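Local coordinates for protein branched-chain amino acid aminotransferase (PDB 5CE8) that probably transfers the amino group of leucine, isoleucine and valine to 2-oxoglutarate, with pyridoxal 5'-phosphate as cofactor, at residues 29-35 / 109-114; 39-43 / 70-76; 146-150 / 172-177; 149-153 / 166-170. All coordinates share one frame; numbering follows the deposited sequence.

Interaction 1 of 4, residues 29-35 / 109-114; sequences VTVLSPS and YISKPQ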
loop_
_atom_site.group_PDB
_atom_site.type_symbol
_atom_site.label_atom_id
_atom_site.label_comp_id
_atom_site.label_asym_id
_atom_site.label_seq_id
_atom_site.Cartn_x
_atom_site.Cartn_y
_atom_site.Cartn_z
ATOM N N VAL A 29 -17.576 31.536 -17.496
ATOM C CA VAL A 29 -17.872 31.383 -16.062
ATOM C C VAL A 29 -16.866 32.213 -15.278
ATOM O O VAL A 29 -15.703 32.311 -15.706
ATOM C CB VAL A 29 -17.807 29.924 -15.653
ATOM C CG1 VAL A 29 -16.395 29.332 -15.910
ATOM C CG2 VAL A 29 -18.219 29.769 -14.187
ATOM N N THR A 30 -17.341 32.895 -14.248
ATOM C CA THR A 30 -16.489 33.699 -13.386
ATOM C C THR A 30 -15.274 32.883 -12.969
ATOM O O THR A 30 -15.349 31.652 -12.518
ATOM C CB THR A 30 -17.149 34.170 -12.135
ATOM O OG1 THR A 30 -16.168 34.731 -11.242
ATOM C CG2 THR A 30 -17.876 33.094 -11.373
ATOM N N VAL A 31 -14.154 33.580 -12.994
ATOM C CA VAL A 31 -12.838 32.932 -12.659
ATOM C C VAL A 31 -12.717 32.635 -11.174
ATOM O O VAL A 31 -11.760 32.038 -10.747
ATOM C CB VAL A 31 -11.625 33.737 -13.097
ATOM C CG1 VAL A 31 -11.609 33.904 -14.637
ATOM C CG2 VAL A 31 -11.555 35.112 -12.367
ATOM N N LEU A 32 -13.678 33.118 -10.375
ATOM C CA LEU A 32 -13.696 32.747 -8.960
ATOM C C LEU A 32 -14.654 31.595 -8.619
ATOM O O LEU A 32 -14.863 31.297 -7.475
ATOM C CB LEU A 32 -14.113 33.987 -8.145
ATOM C CG LEU A 32 -13.186 35.194 -8.212
ATOM C CD1 LEU A 32 -13.888 36.355 -7.517
ATOM C CD2 LEU A 32 -11.818 34.919 -7.603
ATOM N N SER A 33 -15.228 30.931 -9.614
ATOM C CA SER A 33 -16.027 29.765 -9.363
ATOM C C SER A 33 -15.208 28.738 -8.625
ATOM O O SER A 33 -14.066 28.496 -9.006
ATOM C CB SER A 33 -16.510 29.155 -10.731
ATOM O OG SER A 33 -16.946 27.833 -10.546
ATOM N N PRO A 34 -15.776 28.123 -7.565
ATOM C CA PRO A 34 -15.112 26.947 -7.008
ATOM C C PRO A 34 -14.966 25.777 -8.045
ATOM O O PRO A 34 -14.114 24.935 -7.865
ATOM C CB PRO A 34 -15.957 26.579 -5.800
ATOM C CG PRO A 34 -17.370 27.000 -6.217
ATOM C CD PRO A 34 -17.155 28.284 -7.067
ATOM N N SER A 35 -15.659 25.788 -9.201
ATOM C CA SER A 35 -15.374 24.793 -10.206
ATOM C C SER A 35 -14.079 24.980 -10.928
ATOM O O SER A 35 -13.443 23.971 -11.251
ATOM C CB SER A 35 -16.541 24.607 -11.182
ATOM O OG SER A 35 -17.671 24.318 -10.395
ATOM N N TYR A 109 -21.050 22.743 -13.658
ATOM C CA TYR A 109 -20.092 23.531 -12.811
ATOM C C TYR A 109 -20.833 24.667 -12.099
ATOM O O TYR A 109 -21.957 24.980 -12.432
ATOM C CB TYR A 109 -18.982 24.129 -13.707
ATOM C CG TYR A 109 -19.622 25.063 -14.672
ATOM C CD1 TYR A 109 -20.194 24.578 -15.833
ATOM C CD2 TYR A 109 -19.860 26.373 -14.333
ATOM C CE1 TYR A 109 -20.878 25.436 -16.740
ATOM C CE2 TYR A 109 -20.512 27.232 -15.233
ATOM C CZ TYR A 109 -21.058 26.765 -16.434
ATOM O OH TYR A 109 -21.814 27.617 -17.305
ATOM N N ILE A 110 -20.187 25.283 -11.105
ATOM C CA ILE A 110 -20.803 26.281 -10.326
ATOM C C ILE A 110 -20.523 27.690 -10.967
ATOM O O ILE A 110 -19.378 28.034 -11.189
ATOM C CB ILE A 110 -20.334 26.171 -8.866
ATOM C CG1 ILE A 110 -20.972 24.919 -8.252
ATOM C CG2 ILE A 110 -20.709 27.445 -8.072
ATOM C CD1 ILE A 110 -20.284 24.398 -7.013
ATOM N N SER A 111 -21.585 28.432 -11.308
ATOM C CA SER A 111 -21.447 29.727 -11.927
ATOM C C SER A 111 -21.277 30.866 -10.846
ATOM O O SER A 111 -20.885 31.932 -11.175
ATOM C CB SER A 111 -22.647 29.961 -12.868
ATOM O OG SER A 111 -23.788 30.055 -12.081
ATOM N N LYS A 112 -21.551 30.599 -9.578
ATOM C CA LYS A 112 -21.316 31.561 -8.510
ATOM C C LYS A 112 -19.792 31.656 -8.098
ATOM O O LYS A 112 -19.101 30.673 -8.033
ATOM C CB LYS A 112 -22.200 31.158 -7.324
ATOM C CG LYS A 112 -22.113 32.064 -6.105
ATOM C CD LYS A 112 -22.630 31.409 -4.825
ATOM C CE LYS A 112 -21.640 31.642 -3.688
ATOM N NZ LYS A 112 -22.081 31.196 -2.321
ATOM N N PRO A 113 -19.257 32.861 -7.852
ATOM C CA PRO A 113 -17.925 32.979 -7.230
ATOM C C PRO A 113 -17.906 32.498 -5.759
ATOM O O PRO A 113 -18.791 32.830 -5.019
ATOM C CB PRO A 113 -17.630 34.490 -7.318
ATOM C CG PRO A 113 -18.942 35.169 -7.613
ATOM C CD PRO A 113 -19.904 34.162 -8.137
ATOM N N GLN A 114 -16.952 31.665 -5.334
ATOM C CA GLN A 114 -16.932 31.226 -3.921
ATOM C C GLN A 114 -15.541 30.745 -3.598
ATOM O O GLN A 114 -15.055 29.844 -4.205
ATOM C CB GLN A 114 -17.951 30.121 -3.636
ATOM C CG GLN A 114 -17.983 29.671 -2.178
ATOM C CD GLN A 114 -19.055 28.673 -1.899
ATOM O OE1 GLN A 114 -20.211 28.965 -2.139
ATOM N NE2 GLN A 114 -18.698 27.446 -1.416
HETATM O O HOH W 1 -20.161 32.999 -13.740
HETATM O O HOH W 2 -12.968 29.849 -5.828
#
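Two serines of 29-35 take hold of the Ile110 backbone, one at its carbonyl and one at its amide. Ser33 OG donates to Ile110 O at 2.5 Å, lying in the carbonyl plane, and Ser35 OG accepts from Ile110 N at 2.8 Å in a nearly straight bond (169°); Ser35 OG also pairs with Phe40 O. A third direct bond runs from Gln114 N to Leu32 O over 3.0 Å, the donor standing above the carbonyl plane. Water 2 bridges that same Leu32 O to Gln114 O, and water 1 joins Thr30 N to Ser111 O.

Within 29-35 the chain folds as a type I beta turn from Thr30 to Ser33, with an ST turn at Thr30. Ser33 then serves as N-cap of helix 34-38: with OG anti to its own N (chi1 163°), the hydroxyl accepts from Ser35 N while donating a hydrogen bond to Ile110 O, which suits serine.

Apolar contacts lie beside these bonds. Val29 CG2 lies 3.6 Å from Tyr109 CE2, Leu32 CB packs on Pro113 CB at 3.6 Å, and the Pro34 and Ile110 side chains cross at about a right angle. Val29 and Thr30 pair in an antiparallel ladder with a strand of the second subunit.

Interaction 2 of 4, residues 39-43 / 70-76; sequences GFGVF and SAKIIGL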
loop_
_atom_site.group_PDB
_atom_site.type_symbol
_atom_site.label_atom_id
_atom_site.label_comp_id
_atom_site.label_asym_id
_atom_site.label_seq_id
_atom_site.Cartn_x
_atom_site.Cartn_y
_atom_site.Cartn_z
ATOM N N GLY A 39 -11.639 22.194 -8.994
ATOM C CA GLY A 39 -12.039 21.046 -9.835
ATOM C C GLY A 39 -13.316 20.351 -9.385
ATOM O O GLY A 39 -13.441 19.158 -9.473
ATOM N N PHE A 40 -14.310 21.130 -8.993
ATOM C CA PHE A 40 -15.580 20.634 -8.616
ATOM C C PHE A 40 -16.635 20.849 -9.723
ATOM O O PHE A 40 -17.364 21.919 -9.789
ATOM C CB PHE A 40 -16.021 21.323 -7.367
ATOM C CG PHE A 40 -17.202 20.662 -6.735
ATOM C CD1 PHE A 40 -17.041 19.476 -6.043
ATOM C CD2 PHE A 40 -18.467 21.243 -6.742
ATOM C CE1 PHE A 40 -18.132 18.867 -5.405
ATOM C CE2 PHE A 40 -19.606 20.580 -6.156
ATOM C CZ PHE A 40 -19.421 19.383 -5.498
ATOM N N GLY A 41 -16.641 19.868 -10.632
ATOM C CA GLY A 41 -17.483 19.858 -11.811
ATOM C C GLY A 41 -17.650 18.417 -12.240
ATOM O O GLY A 41 -16.939 17.494 -11.716
ATOM N N VAL A 42 -18.572 18.208 -13.145
ATOM C CA VAL A 42 -18.603 16.987 -13.956
ATOM C C VAL A 42 -18.737 17.325 -15.440
ATOM O O VAL A 42 -19.273 18.411 -15.812
ATOM C CB VAL A 42 -19.696 16.045 -13.499
ATOM C CG1 VAL A 42 -19.466 15.722 -12.061
ATOM C CG2 VAL A 42 -21.076 16.594 -13.650
ATOM N N PHE A 43 -18.391 16.360 -16.285
ATOM C CA PHE A 43 -18.559 16.558 -17.717
ATOM C C PHE A 43 -18.914 15.225 -18.371
ATOM O O PHE A 43 -18.967 14.165 -17.699
ATOM C CB PHE A 43 -17.331 17.184 -18.364
ATOM C CG PHE A 43 -16.081 16.353 -18.259
ATOM C CD1 PHE A 43 -15.328 16.343 -17.081
ATOM C CD2 PHE A 43 -15.669 15.590 -19.323
ATOM C CE1 PHE A 43 -14.203 15.494 -16.992
ATOM C CE2 PHE A 43 -14.493 14.831 -19.301
ATOM C CZ PHE A 43 -13.784 14.775 -18.137
ATOM N N SER A 70 -22.602 11.059 -12.093
ATOM C CA SER A 70 -21.318 11.767 -11.754
ATOM C C SER A 70 -21.518 12.851 -10.766
ATOM O O SER A 70 -20.779 12.921 -9.786
ATOM C CB SER A 70 -20.604 12.270 -12.974
ATOM O OG SER A 70 -19.919 11.143 -13.610
ATOM N N ALA A 71 -22.565 13.654 -10.949
ATOM C CA ALA A 71 -22.870 14.731 -9.997
ATOM C C ALA A 71 -23.263 14.209 -8.581
ATOM O O ALA A 71 -22.834 14.712 -7.547
ATOM C CB ALA A 71 -24.039 15.630 -10.531
ATOM N N LYS A 72 -24.131 13.255 -8.556
ATOM C CA LYS A 72 -24.623 12.759 -7.241
ATOM C C LYS A 72 -23.455 12.099 -6.510
ATOM O O LYS A 72 -23.344 12.114 -5.286
ATOM C CB LYS A 72 -25.715 11.718 -7.478
ATOM C CG LYS A 72 -26.029 10.834 -6.249
ATOM C CD LYS A 72 -26.752 9.536 -6.621
ATOM C CE LYS A 72 -28.225 9.578 -6.251
ATOM N NZ LYS A 72 -28.426 9.267 -4.816
ATOM N N ILE A 73 -22.583 11.476 -7.270
ATOM C CA ILE A 73 -21.352 10.940 -6.680
ATOM C C ILE A 73 -20.526 12.067 -5.962
ATOM O O ILE A 73 -20.088 11.879 -4.809
ATOM C CB ILE A 73 -20.559 10.198 -7.767
ATOM C CG1 ILE A 73 -21.280 8.900 -8.082
ATOM C CG2 ILE A 73 -19.196 9.880 -7.273
ATOM C CD1 ILE A 73 -20.603 8.055 -9.141
ATOM N N ILE A 74 -20.377 13.212 -6.601
ATOM C CA ILE A 74 -19.499 14.291 -6.054
ATOM C C ILE A 74 -20.272 15.247 -5.150
ATOM O O ILE A 74 -19.659 16.051 -4.515
ATOM C CB ILE A 74 -18.648 15.062 -7.147
ATOM C CG1 ILE A 74 -19.450 15.999 -8.105
ATOM C CG2 ILE A 74 -17.755 14.082 -7.878
ATOM C CD1 ILE A 74 -18.627 17.139 -8.682
ATOM N N GLY A 75 -21.621 15.186 -5.180
ATOM C CA GLY A 75 -22.500 16.086 -4.369
ATOM C C GLY A 75 -22.734 17.403 -5.131
ATOM O O GLY A 75 -22.895 18.483 -4.530
ATOM N N LEU A 76 -22.702 17.350 -6.453
ATOM C CA LEU A 76 -23.027 18.537 -7.259
ATOM C C LEU A 76 -24.539 18.505 -7.618
ATOM O O LEU A 76 -25.066 17.437 -7.924
ATOM C CB LEU A 76 -22.162 18.411 -8.505
ATOM C CG LEU A 76 -22.338 19.528 -9.486
ATOM C CD1 LEU A 76 -21.910 20.843 -8.831
ATOM C CD2 LEU A 76 -21.572 19.228 -10.712
HETATM O O HOH W 3 -20.426 12.401 -16.379
#
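Strand 41-43 runs nearly antiparallel to the helical segment 70-74, at 159° with the axes 8.4 Å apart, so that Val42 faces Ser70 and Ala71 while Phe40 meets the chain where it leaves the helix. Helix 60-74 thus packs on strand 41-50 of the antiparallel sheet, with Ser70 close to Arg66, which binds pyridoxal phosphate. The Phe40 ring is placed by its first torsion, CG anti to the backbone N (chi1 -168°). Ile74 CD1 sits over one face in a CH-pi contact, 3.9 Å from the ring centroid, and Gly75 O lies at the ring edge near its plane. Leu76 CD1 comes in obliquely, 3.5 Å from Phe40 CE2. Val42 CG1 touches Ser70 CB at 3.7 Å and Ile74 CD1 at 3.8 Å, and CG2 approaches Leu76 CD2. Branched aliphatic side chains suit this buried face, since each can offer separate methyls to separate partners. Gly75, with positive phi, turns the chain out of the helix, and Leu76 N bonds back to Ala71 O.

Polar ties are indirect. Water 3 donates to Phe43 O at 2.6 Å and accepts from Ser70 OG, a hydroxyl that also bonds Lys162 N. Cohesion between strand and helix therefore rests on burial and shape, with one water link at the Phe43 end.

Interaction 3 of 4, residues 146-150 / 172-177; sequences VVSWR and MAAVEA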
loop_
_atom_site.group_PDB
_atom_site.type_symbol
_atom_site.label_atom_id
_atom_site.label_comp_id
_atom_site.label_asym_id
_atom_site.label_seq_id
_atom_site.Cartn_x
_atom_site.Cartn_y
_atom_site.Cartn_z
ATOM N N VAL A 146 3.580 2.847 -20.702
ATOM C CA VAL A 146 3.053 2.849 -19.287
ATOM C C VAL A 146 3.752 4.003 -18.615
ATOM O O VAL A 146 5.020 4.090 -18.647
ATOM C CB VAL A 146 3.369 1.534 -18.401
ATOM C CG1 VAL A 146 2.707 1.711 -17.050
ATOM C CG2 VAL A 146 2.881 0.211 -19.120
ATOM N N VAL A 147 2.965 4.910 -18.037
ATOM C CA VAL A 147 3.507 6.073 -17.370
ATOM C C VAL A 147 3.878 5.969 -15.902
ATOM O O VAL A 147 3.548 4.978 -15.201
ATOM C CB VAL A 147 2.639 7.313 -17.600
ATOM C CG1 VAL A 147 2.572 7.601 -19.015
ATOM C CG2 VAL A 147 1.206 7.170 -17.057
ATOM N N SER A 148 4.649 6.974 -15.440
ATOM C CA SER A 148 5.150 6.984 -14.047
ATOM C C SER A 148 4.022 7.333 -13.059
ATOM O O SER A 148 4.164 7.003 -11.921
ATOM C CB SER A 148 6.264 8.025 -13.805
ATOM O OG SER A 148 5.772 9.372 -14.139
ATOM N N TRP A 149 3.019 8.108 -13.511
ATOM C CA TRP A 149 1.838 8.479 -12.802
ATOM C C TRP A 149 0.833 7.373 -12.636
ATOM O O TRP A 149 0.422 6.782 -13.564
ATOM C CB TRP A 149 1.133 9.657 -13.556
ATOM C CG TRP A 149 2.003 10.885 -13.568
ATOM C CD1 TRP A 149 2.776 11.278 -14.587
ATOM C CD2 TRP A 149 2.180 11.831 -12.529
ATOM N NE1 TRP A 149 3.433 12.386 -14.246
ATOM C CE2 TRP A 149 3.142 12.695 -12.943
ATOM C CE3 TRP A 149 1.738 11.927 -11.235
ATOM C CZ2 TRP A 149 3.623 13.771 -12.118
ATOM C CZ3 TRP A 149 2.187 12.951 -10.422
ATOM C CH2 TRP A 149 3.139 13.860 -10.877
ATOM N N ARG A 150 0.430 7.088 -11.423
ATOM C CA ARG A 150 -0.625 6.143 -11.209
ATOM C C ARG A 150 -1.983 6.824 -11.286
ATOM O O ARG A 150 -2.079 7.993 -10.955
ATOM C CB ARG A 150 -0.476 5.496 -9.836
ATOM C CG ARG A 150 0.853 4.810 -9.619
ATOM C CD ARG A 150 1.015 3.606 -10.583
ATOM N NE ARG A 150 2.152 2.712 -10.296
ATOM C CZ ARG A 150 3.290 2.590 -11.027
ATOM N NH1 ARG A 150 3.558 3.333 -12.110
ATOM N NH2 ARG A 150 4.214 1.668 -10.663
ATOM N N MET A 172 -1.351 14.838 -16.521
ATOM C CA MET A 172 0.004 14.357 -16.161
ATOM C C MET A 172 0.366 13.156 -17.026
ATOM O O MET A 172 1.405 13.147 -17.701
ATOM C CB MET A 172 0.134 13.933 -14.680
ATOM C CG MET A 172 -0.000 14.965 -13.624
ATOM S SD MET A 172 1.076 16.385 -13.670
ATOM C CE MET A 172 0.160 17.436 -14.811
ATOM N N ALA A 173 -0.525 12.172 -17.085
ATOM C CA ALA A 173 -0.197 10.920 -17.838
ATOM C C ALA A 173 -0.079 11.226 -19.363
ATOM O O ALA A 173 0.902 10.882 -20.047
ATOM C CB ALA A 173 -1.158 9.765 -17.465
ATOM N N ALA A 174 -1.033 11.985 -19.884
ATOM C CA ALA A 174 -1.117 12.246 -21.308
ATOM C C ALA A 174 0.118 12.990 -21.785
ATOM O O ALA A 174 0.757 12.600 -22.814
ATOM C CB ALA A 174 -2.358 13.052 -21.587
ATOM N N VAL A 175 0.553 13.973 -20.998
ATOM C CA VAL A 175 1.709 14.781 -21.336
ATOM C C VAL A 175 2.978 13.987 -21.211
ATOM O O VAL A 175 3.848 14.100 -22.070
ATOM C CB VAL A 175 1.765 16.064 -20.490
ATOM C CG1 VAL A 175 3.166 16.789 -20.537
ATOM C CG2 VAL A 175 0.600 16.964 -20.906
ATOM N N GLU A 176 3.097 13.185 -20.164
ATOM C CA GLU A 176 4.255 12.350 -20.040
ATOM C C GLU A 176 4.442 11.480 -21.264
ATOM O O GLU A 176 5.511 11.412 -21.821
ATOM C CB GLU A 176 4.195 11.441 -18.796
ATOM C CG GLU A 176 5.491 10.586 -18.667
ATOM C CD GLU A 176 5.483 9.663 -17.498
ATOM O OE1 GLU A 176 5.918 8.475 -17.650
ATOM O OE2 GLU A 176 5.015 10.116 -16.419
ATOM N N ALA A 177 3.398 10.824 -21.740
ATOM C CA ALA A 177 3.568 9.981 -22.891
ATOM C C ALA A 177 3.892 10.739 -24.198
ATOM O O ALA A 177 4.785 10.392 -24.993
ATOM C CB ALA A 177 2.319 9.083 -23.031
HETATM O O HOH W 4 5.986 12.785 -15.537
#
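Glu176 grips Ser148 with both carboxylate oxygens: OE1 accepts from Ser148 N at 3.0 Å and OE2 from Ser148 OG at 2.5 Å, each on its syn side and somewhat out of the carboxylate plane. A fully extended chain, CG anti to the backbone N (chi1 -178°), carries the carboxylate from the helix to the loop, a span for which glutamate has the length. OE2 also accepts a hydrogen bond from water 4, which in turn accepts from Trp149 NE1 at 2.9 Å.

Beside this polar cluster Met172 covers one face of the Trp149 indole. Its CB stands 3.5 Å from the centroid of the five-membered ring, almost on the ring normal, as a CH-pi contact. The bent methionine chain then lays SD over the six-membered ring, 4.4 Å from its centroid, a Met-aromatic contact. Val147 CG2 meets Ala173 CB at 3.5 Å, the small alanine allowing loop and helix to come close.

Farther out, Arg246 of the fourth subunit bonds Ser148 OG, makes a cation-pi contact with Trp149 and packs on Glu176, and its charge would probably favour an ionised carboxylate. Met187 of strand 184-188 touches both Val147 and Ala173. Strands 142-146 and 184-188 are parallel neighbours with helix 167-179 between them in the chain, so the contact fastens the entry loop of a beta-alpha-beta crossover onto its helix.

Interaction 4 of 4, residues 149-153 / 166-170; sequences WRRVH and IYLNS. With PLP (pyridoxal-5'-phosphate), chain D.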
loop_
_atom_site.group_PDB
_atom_site.type_symbol
_atom_site.label_atom_id
_atom_site.label_comp_id
_atom_site.label_asym_id
_atom_site.label_seq_id
_atom_site.Cartn_x
_atom_site.Cartn_y
_atom_site.Cartn_z
ATOM N N TRP A 149 3.019 8.108 -13.511
ATOM C CA TRP A 149 1.838 8.479 -12.802
ATOM C C TRP A 149 0.833 7.373 -12.636
ATOM O O TRP A 149 0.422 6.782 -13.564
ATOM C CB TRP A 149 1.133 9.657 -13.556
ATOM C CG TRP A 149 2.003 10.885 -13.568
ATOM C CD1 TRP A 149 2.776 11.278 -14.587
ATOM C CD2 TRP A 149 2.180 11.831 -12.529
ATOM N NE1 TRP A 149 3.433 12.386 -14.246
ATOM C CE2 TRP A 149 3.142 12.695 -12.943
ATOM C CE3 TRP A 149 1.738 11.927 -11.235
ATOM C CZ2 TRP A 149 3.623 13.771 -12.118
ATOM C CZ3 TRP A 149 2.187 12.951 -10.422
ATOM C CH2 TRP A 149 3.139 13.860 -10.877
ATOM N N ARG A 150 0.430 7.088 -11.423
ATOM C CA ARG A 150 -0.625 6.143 -11.209
ATOM C C ARG A 150 -1.983 6.824 -11.286
ATOM O O ARG A 150 -2.079 7.993 -10.955
ATOM C CB ARG A 150 -0.476 5.496 -9.836
ATOM C CG ARG A 150 0.853 4.810 -9.619
ATOM C CD ARG A 150 1.015 3.606 -10.583
ATOM N NE ARG A 150 2.152 2.712 -10.296
ATOM C CZ ARG A 150 3.290 2.590 -11.027
ATOM N NH1 ARG A 150 3.558 3.333 -12.110
ATOM N NH2 ARG A 150 4.214 1.668 -10.663
ATOM N N ARG A 151 -2.993 6.078 -11.724
ATOM C CA ARG A 151 -4.382 6.527 -11.657
ATOM C C ARG A 151 -4.800 6.950 -10.242
ATOM O O ARG A 151 -4.557 6.258 -9.259
ATOM C CB ARG A 151 -5.316 5.418 -12.172
ATOM C CG ARG A 151 -6.787 5.678 -12.263
ATOM C CD ARG A 151 -7.340 6.579 -13.408
ATOM N NE ARG A 151 -8.792 6.355 -13.430
ATOM C CZ ARG A 151 -9.771 7.267 -13.629
ATOM N NH1 ARG A 151 -9.509 8.512 -13.962
ATOM N NH2 ARG A 151 -11.057 6.889 -13.532
ATOM N N VAL A 152 -5.520 8.030 -10.151
ATOM C CA VAL A 152 -5.851 8.564 -8.851
ATOM C C VAL A 152 -6.779 7.454 -8.239
ATOM O O VAL A 152 -7.555 6.810 -8.987
ATOM C CB VAL A 152 -6.423 10.024 -8.901
ATOM C CG1 VAL A 152 -7.647 10.201 -9.675
ATOM C CG2 VAL A 152 -6.732 10.512 -7.514
ATOM N N HIS A 153 -6.691 7.233 -6.939
ATOM C CA HIS A 153 -7.278 6.096 -6.249
ATOM C C HIS A 153 -8.666 6.447 -5.660
ATOM O O HIS A 153 -8.907 7.589 -5.259
ATOM C CB HIS A 153 -6.327 5.641 -5.153
ATOM C CG HIS A 153 -6.644 4.267 -4.607
ATOM N ND1 HIS A 153 -7.322 4.073 -3.429
ATOM C CD2 HIS A 153 -6.401 3.026 -5.110
ATOM C CE1 HIS A 153 -7.505 2.788 -3.238
ATOM N NE2 HIS A 153 -6.924 2.127 -4.233
ATOM N N ILE A 166 -10.410 15.452 -11.169
ATOM C CA ILE A 166 -9.643 14.149 -11.426
ATOM C C ILE A 166 -8.706 14.221 -12.615
ATOM O O ILE A 166 -7.670 13.563 -12.590
ATOM C CB ILE A 166 -10.568 12.955 -11.709
ATOM C CG1 ILE A 166 -11.493 12.730 -10.546
ATOM C CG2 ILE A 166 -9.854 11.647 -12.028
ATOM C CD1 ILE A 166 -12.578 11.815 -10.890
ATOM N N TYR A 167 -9.053 14.963 -13.667
ATOM C CA TYR A 167 -8.283 14.922 -14.972
ATOM C C TYR A 167 -6.852 15.622 -14.994
ATOM O O TYR A 167 -6.110 15.537 -16.001
ATOM C CB TYR A 167 -9.228 15.259 -16.167
ATOM C CG TYR A 167 -10.177 14.139 -16.320
ATOM C CD1 TYR A 167 -11.179 14.017 -15.435
ATOM C CD2 TYR A 167 -9.987 13.123 -17.250
ATOM C CE1 TYR A 167 -11.928 12.910 -15.358
ATOM C CE2 TYR A 167 -10.863 12.006 -17.257
ATOM C CZ TYR A 167 -11.829 11.936 -16.260
ATOM O OH TYR A 167 -12.774 10.946 -16.113
ATOM N N LEU A 168 -6.466 16.282 -13.902
ATOM C CA LEU A 168 -5.121 16.709 -13.706
ATOM C C LEU A 168 -4.118 15.510 -13.732
ATOM O O LEU A 168 -3.049 15.515 -14.428
ATOM C CB LEU A 168 -5.011 17.572 -12.418
ATOM C CG LEU A 168 -3.530 17.904 -11.981
ATOM C CD1 LEU A 168 -2.981 18.859 -13.018
ATOM C CD2 LEU A 168 -3.271 18.633 -10.687
ATOM N N ASN A 169 -4.556 14.449 -13.101
ATOM C CA ASN A 169 -3.870 13.110 -13.186
ATOM C C ASN A 169 -3.773 12.552 -14.629
ATOM O O ASN A 169 -2.633 12.114 -15.106
ATOM C CB ASN A 169 -4.632 12.184 -12.206
ATOM C CG ASN A 169 -4.166 10.718 -12.248
ATOM O OD1 ASN A 169 -4.909 9.804 -12.660
ATOM N ND2 ASN A 169 -3.050 10.498 -11.675
ATOM N N SER A 170 -4.929 12.614 -15.357
ATOM C CA SER A 170 -4.978 12.238 -16.758
ATOM C C SER A 170 -4.085 13.146 -17.621
ATOM O O SER A 170 -3.421 12.626 -18.513
ATOM C CB SER A 170 -6.407 12.184 -17.343
ATOM O OG SER A 170 -7.116 11.092 -16.780
HETATM N N1 PLP D . -11.680 6.605 -19.226
HETATM C C2 PLP D . -11.738 7.757 -18.564
HETATM C C2A PLP D . -10.750 8.073 -17.482
HETATM C C3 PLP D . -12.699 8.786 -18.937
HETATM O O3 PLP D . -12.680 10.022 -18.296
HETATM C C4 PLP D . -13.652 8.487 -20.041
HETATM C C4A PLP D . -14.709 9.468 -20.505
HETATM C C5 PLP D . -13.503 7.146 -20.675
HETATM C C6 PLP D . -12.481 6.279 -20.196
HETATM C C5A PLP D . -14.306 6.659 -21.847
HETATM O O4P PLP D . -15.666 6.711 -21.608
HETATM P P PLP D . -16.652 6.765 -22.838
HETATM O O1P PLP D . -16.326 8.013 -23.727
HETATM O O2P PLP D . -16.607 5.441 -23.472
HETATM O O3P PLP D . -18.033 7.051 -22.318
HETATM O O HOH W 5 -12.398 9.344 -13.722
HETATM O O HOH W 6 -7.216 9.755 -14.359
#
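Arg151 meets Ile166 and Asn169 by turning its side chain back toward the helix. CB points away from 166-170, but the bend about the CB-CG bond (chi2 75°) turns the chain back and brings CD to 4.1 Å from Asn169 OD1. NE donates a hydrogen bond to Gly218 O. At the tip, Arg151 NH1 touches Ile166 CG2 at 3.7 Å and gives a hydrogen bond of 2.6 Å to water 6, which itself donates to Asn169 OD1 and Ser170 OG. NH2 gives one to water 5 (2.8 Å), and that water pairs with Tyr167 OH. Both waters lie at the guanidinium edge in its plane, while the methyl C2A of the pyridoxal phosphate sits over one face, 3.8 Å from Arg151 NH1, so the arginine is pocket wall and donor at once.

Asn169 holds the loop backbone on either side of Arg151: ND2 donates to Arg150 O at 2.8 Å, nearly straight at 168°, and OD1 accepts from Val152 N at 3.1 Å. ND2 has a further partner in Met156 O of the second subunit. Val152 CG1 packs on Ile166 CG2 at 3.5 Å. The loop runs beside helix 167-179, which carries the cofactor-binding Tyr167; Arg151 pairs by backbone with Leu188 of strand 184-188, and its side chain touches Val195 and Glu196 of strand 194-197.

In the fold
All four contacts are largely buried, but interaction 1 has an exposed margin at 111-113 and lies farthest from the chain centre. It borders interaction 2 through Ile110 on Phe40, and helix 34-38 is followed in the chain by strand 41-50. Backbone bonds and serine hydroxyls dominate the first, aliphatic and aromatic packing the second. Interactions 3 and 4 share Trp149 and Arg150 and fasten one loop to successive parts of helix 167-179, by a carboxylate and indole in one, by an amide and waters beside the cofactor in the other. Phe43 touching Tyr167 connects interaction 2 with interaction 4, and the second subunit reaches all four.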